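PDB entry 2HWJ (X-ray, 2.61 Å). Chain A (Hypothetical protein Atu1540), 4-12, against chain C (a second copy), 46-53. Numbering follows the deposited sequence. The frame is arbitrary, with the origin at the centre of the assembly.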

# COMPACT_ATOMS: atom_id res chain seq x y z
N ILE A 4 15.41 -17.82 11.92
CA ILE A 4 16.29 -16.61 12.08
C ILE A 4 15.72 -15.28 11.46
O ILE A 4 16.47 -14.42 11.00
CB ILE A 4 17.75 -16.90 11.59
N TYR A 5 14.37 -15.24 11.39
CA TYR A 5 13.41 -14.08 11.50
C TYR A 5 13.61 -12.63 11.15
O TYR A 5 12.73 -11.86 11.59
CB TYR A 5 12.72 -14.10 12.84
N GLU A 6 14.74 -12.25 10.52
CA GLU A 6 14.90 -11.08 9.61
C GLU A 6 16.01 -10.01 9.74
O GLU A 6 17.14 -10.39 10.04
CB GLU A 6 13.61 -10.63 8.90
CG GLU A 6 13.29 -11.53 7.67
CD GLU A 6 13.82 -12.99 7.85
OE1 GLU A 6 13.03 -13.94 8.22
OE2 GLU A 6 15.05 -13.18 7.65
N PRO A 7 15.73 -8.71 9.45
CA PRO A 7 16.82 -7.99 8.90
C PRO A 7 17.93 -7.84 9.94
O PRO A 7 17.68 -8.01 11.15
CB PRO A 7 16.19 -6.65 8.55
CG PRO A 7 15.06 -6.50 9.43
CD PRO A 7 14.56 -7.84 9.68
N ARG A 8 19.14 -7.58 9.46
CA ARG A 8 20.31 -7.65 10.34
C ARG A 8 21.10 -6.42 10.06
O ARG A 8 20.95 -5.81 8.99
CB ARG A 8 21.16 -8.87 10.06
CG ARG A 8 20.55 -10.17 10.53
CD ARG A 8 21.54 -11.34 10.40
NE ARG A 8 20.90 -12.65 10.56
CZ ARG A 8 21.15 -13.47 11.57
NH1 ARG A 8 22.03 -13.08 12.49
NH2 ARG A 8 20.55 -14.66 11.68
N LEU A 9 21.92 -6.03 11.02
CA LEU A 9 22.79 -4.89 10.84
C LEU A 9 24.01 -5.28 10.02
O LEU A 9 24.61 -6.34 10.26
CB LEU A 9 23.27 -4.44 12.20
CG LEU A 9 24.20 -3.24 12.16
CD1 LEU A 9 23.41 -2.02 11.69
CD2 LEU A 9 24.84 -2.97 13.48
N SER A 10 24.38 -4.44 9.05
CA SER A 10 25.72 -4.53 8.51
C SER A 10 26.24 -3.19 8.26
O SER A 10 25.72 -2.22 8.83
CB SER A 10 25.85 -5.38 7.26
OG SER A 10 24.75 -5.22 6.45
N ARG A 11 27.25 -3.12 7.39
CA ARG A 11 28.27 -2.10 7.41
C ARG A 11 28.99 -2.09 6.10
O ARG A 11 29.55 -3.07 5.73
CB ARG A 11 29.28 -2.49 8.45
CG ARG A 11 30.38 -1.45 8.71
CD ARG A 11 29.79 -0.30 9.42
NE ARG A 11 30.79 0.58 10.01
CZ ARG A 11 32.00 0.22 10.40
NH1 ARG A 11 32.40 -1.04 10.25
NH2 ARG A 11 32.80 1.16 10.91
N ILE A 12 29.00 -0.98 5.40
CA ILE A 12 29.62 -0.90 4.11
C ILE A 12 30.31 0.43 3.94
O ILE A 12 29.92 1.47 4.58
CB ILE A 12 28.57 -1.06 3.01
CG1 ILE A 12 29.19 -1.42 1.64
CG2 ILE A 12 27.82 0.20 2.86
CD1 ILE A 12 28.16 -2.06 0.73
N ASP C 46 28.78 -7.98 17.82
CA ASP C 46 29.83 -7.54 16.87
C ASP C 46 29.88 -6.00 16.48
O ASP C 46 30.95 -5.57 15.96
CB ASP C 46 29.90 -8.49 15.61
N PHE C 47 28.80 -5.19 16.62
CA PHE C 47 27.33 -5.54 16.60
C PHE C 47 26.82 -6.05 15.21
O PHE C 47 25.64 -6.44 15.06
CB PHE C 47 26.47 -4.30 16.91
CG PHE C 47 26.58 -3.78 18.32
CD1 PHE C 47 26.83 -2.41 18.54
CD2 PHE C 47 26.39 -4.63 19.43
CE1 PHE C 47 26.92 -1.88 19.85
CE2 PHE C 47 26.49 -4.10 20.76
CZ PHE C 47 26.74 -2.72 20.95
N LEU C 48 27.70 -6.01 14.20
CA LEU C 48 27.44 -6.47 12.84
C LEU C 48 27.03 -7.92 12.84
O LEU C 48 27.81 -8.78 13.30
CB LEU C 48 28.67 -6.30 11.98
CG LEU C 48 29.13 -4.90 11.56
CD1 LEU C 48 28.68 -3.76 12.50
CD2 LEU C 48 30.64 -4.91 11.36
N GLY C 49 25.81 -8.15 12.33
CA GLY C 49 25.21 -9.46 12.13
C GLY C 49 23.91 -9.50 12.90
O GLY C 49 23.03 -10.31 12.60
N ASN C 50 23.77 -8.61 13.89
CA ASN C 50 22.70 -8.73 14.85
C ASN C 50 21.39 -8.27 14.34
O ASN C 50 21.33 -7.58 13.33
CB ASN C 50 23.03 -7.96 16.09
CG ASN C 50 24.13 -8.60 16.89
OD1 ASN C 50 24.31 -8.26 18.04
ND2 ASN C 50 24.89 -9.51 16.27
N HIS C 51 20.34 -8.67 15.01
CA HIS C 51 18.99 -8.50 14.52
C HIS C 51 18.56 -7.13 14.91
O HIS C 51 18.98 -6.66 15.98
CB HIS C 51 18.09 -9.52 15.18
CG HIS C 51 18.12 -10.86 14.51
ND1 HIS C 51 18.79 -11.95 15.04
CD2 HIS C 51 17.62 -11.27 13.32
CE1 HIS C 51 18.67 -12.98 14.22
NE2 HIS C 51 17.96 -12.60 13.17
N ILE C 52 17.74 -6.50 14.08
CA ILE C 52 17.25 -5.19 14.31
C ILE C 52 15.78 -5.18 14.09
O ILE C 52 15.31 -5.58 13.05
CB ILE C 52 17.66 -4.21 13.17
CG1 ILE C 52 18.90 -4.69 12.41
CG2 ILE C 52 17.67 -2.76 13.67
CD1 ILE C 52 19.64 -3.52 11.63
N VAL C 53 15.06 -4.53 14.97
CA VAL C 53 13.62 -4.69 15.01
C VAL C 53 12.96 -3.31 14.98
O VAL C 53 13.49 -2.41 15.56
CB VAL C 53 13.38 -5.55 16.29
CG1 VAL C 53 12.59 -4.90 17.39
CG2 VAL C 53 13.05 -7.03 15.95

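The apolar centre of this contact is A:Leu9, whose CA-to-CB bond points toward the other chain and whose side chain is buried among three hydrophobic neighbours. Its CB lies 3.8 Å from CD1 of C:Ile52, while its CD2 approaches both CB of C:Phe47 and CD1 of C:Leu48 at 4.0 Å. These are ordinary van der Waals separations, and a branched aliphatic residue suits the site because it can touch several partners at once without leaving a polar group unpaired. C:Ile52 answers from the other side of the interface. It also points toward its partner stretch, and its long branch carries CD1 across to A:Leu9, reaching within 3.4 Å of the backbone N of A:Leu9 as well. C:Phe47 meets CD2 of A:Leu9 with its CB, at 4.0 Å, and its backbone O, at 3.9 Å; the end of its side chain leads away.

Around this centre the two backbones meet in a short piece of sheet-like pairing, a single bridge between A:Arg8 and C:His51, whose CA atoms are 4.5 Å apart. On one side of the bridge, N of C:Ile52 donates to O of A:Pro7 at 3.3 Å; on the other, N of A:Leu9 donates to O of C:Asn50 at 2.8 Å. Proline has no amide hydrogen to give, but its carbonyl is free to accept, and that is the role of A:Pro7 here. The carbonyl of C:Asn50 also receives a CA-H...O contact from CA of A:Arg8, at 3.2 Å.

The pairing is carried further by a type II turn running from C:Phe47 to C:Asn50 and closed by a hydrogen bond from N of C:Asn50 to O of C:Phe47, 3.1 Å. The turn leaves N of C:Gly49 facing the other chain, where it donates to O of A:Leu9 at 3.0 Å, with a rather bent angle of 139°. Glycine fits this third position of the turn: with phi at 122° and psi at -20°, a CB would be jammed against the carbonyl oxygen of C:Leu48. The preceding C:Leu48 extends the apolar surface outward, its CG lying 3.9 Å from CB of A:Arg11, so that the aliphatic base of a charged side chain serves as a hydrophobic partner.

Long polar side chains complete the edge. A:Arg8 extends its chain so that NH1 donates to O of C:Gly49 at 2.9 Å, although the position of that oxygen is less certain than the distance suggests. The same guanidinium lies with one face over CE1 of C:His51, 3.6 Å from NH2. The CA-to-CB bond of C:His51 points away from chain A, yet its ring comes back nearer, and NE2 donates to O of A:Ile4 at 3.2 Å. Its CD2 lies 3.4 Å from O of A:Glu6, so both carbonyls sit at the ring edge. An imidazole suits this place because its edge presents polarised hydrogens to backbone oxygens.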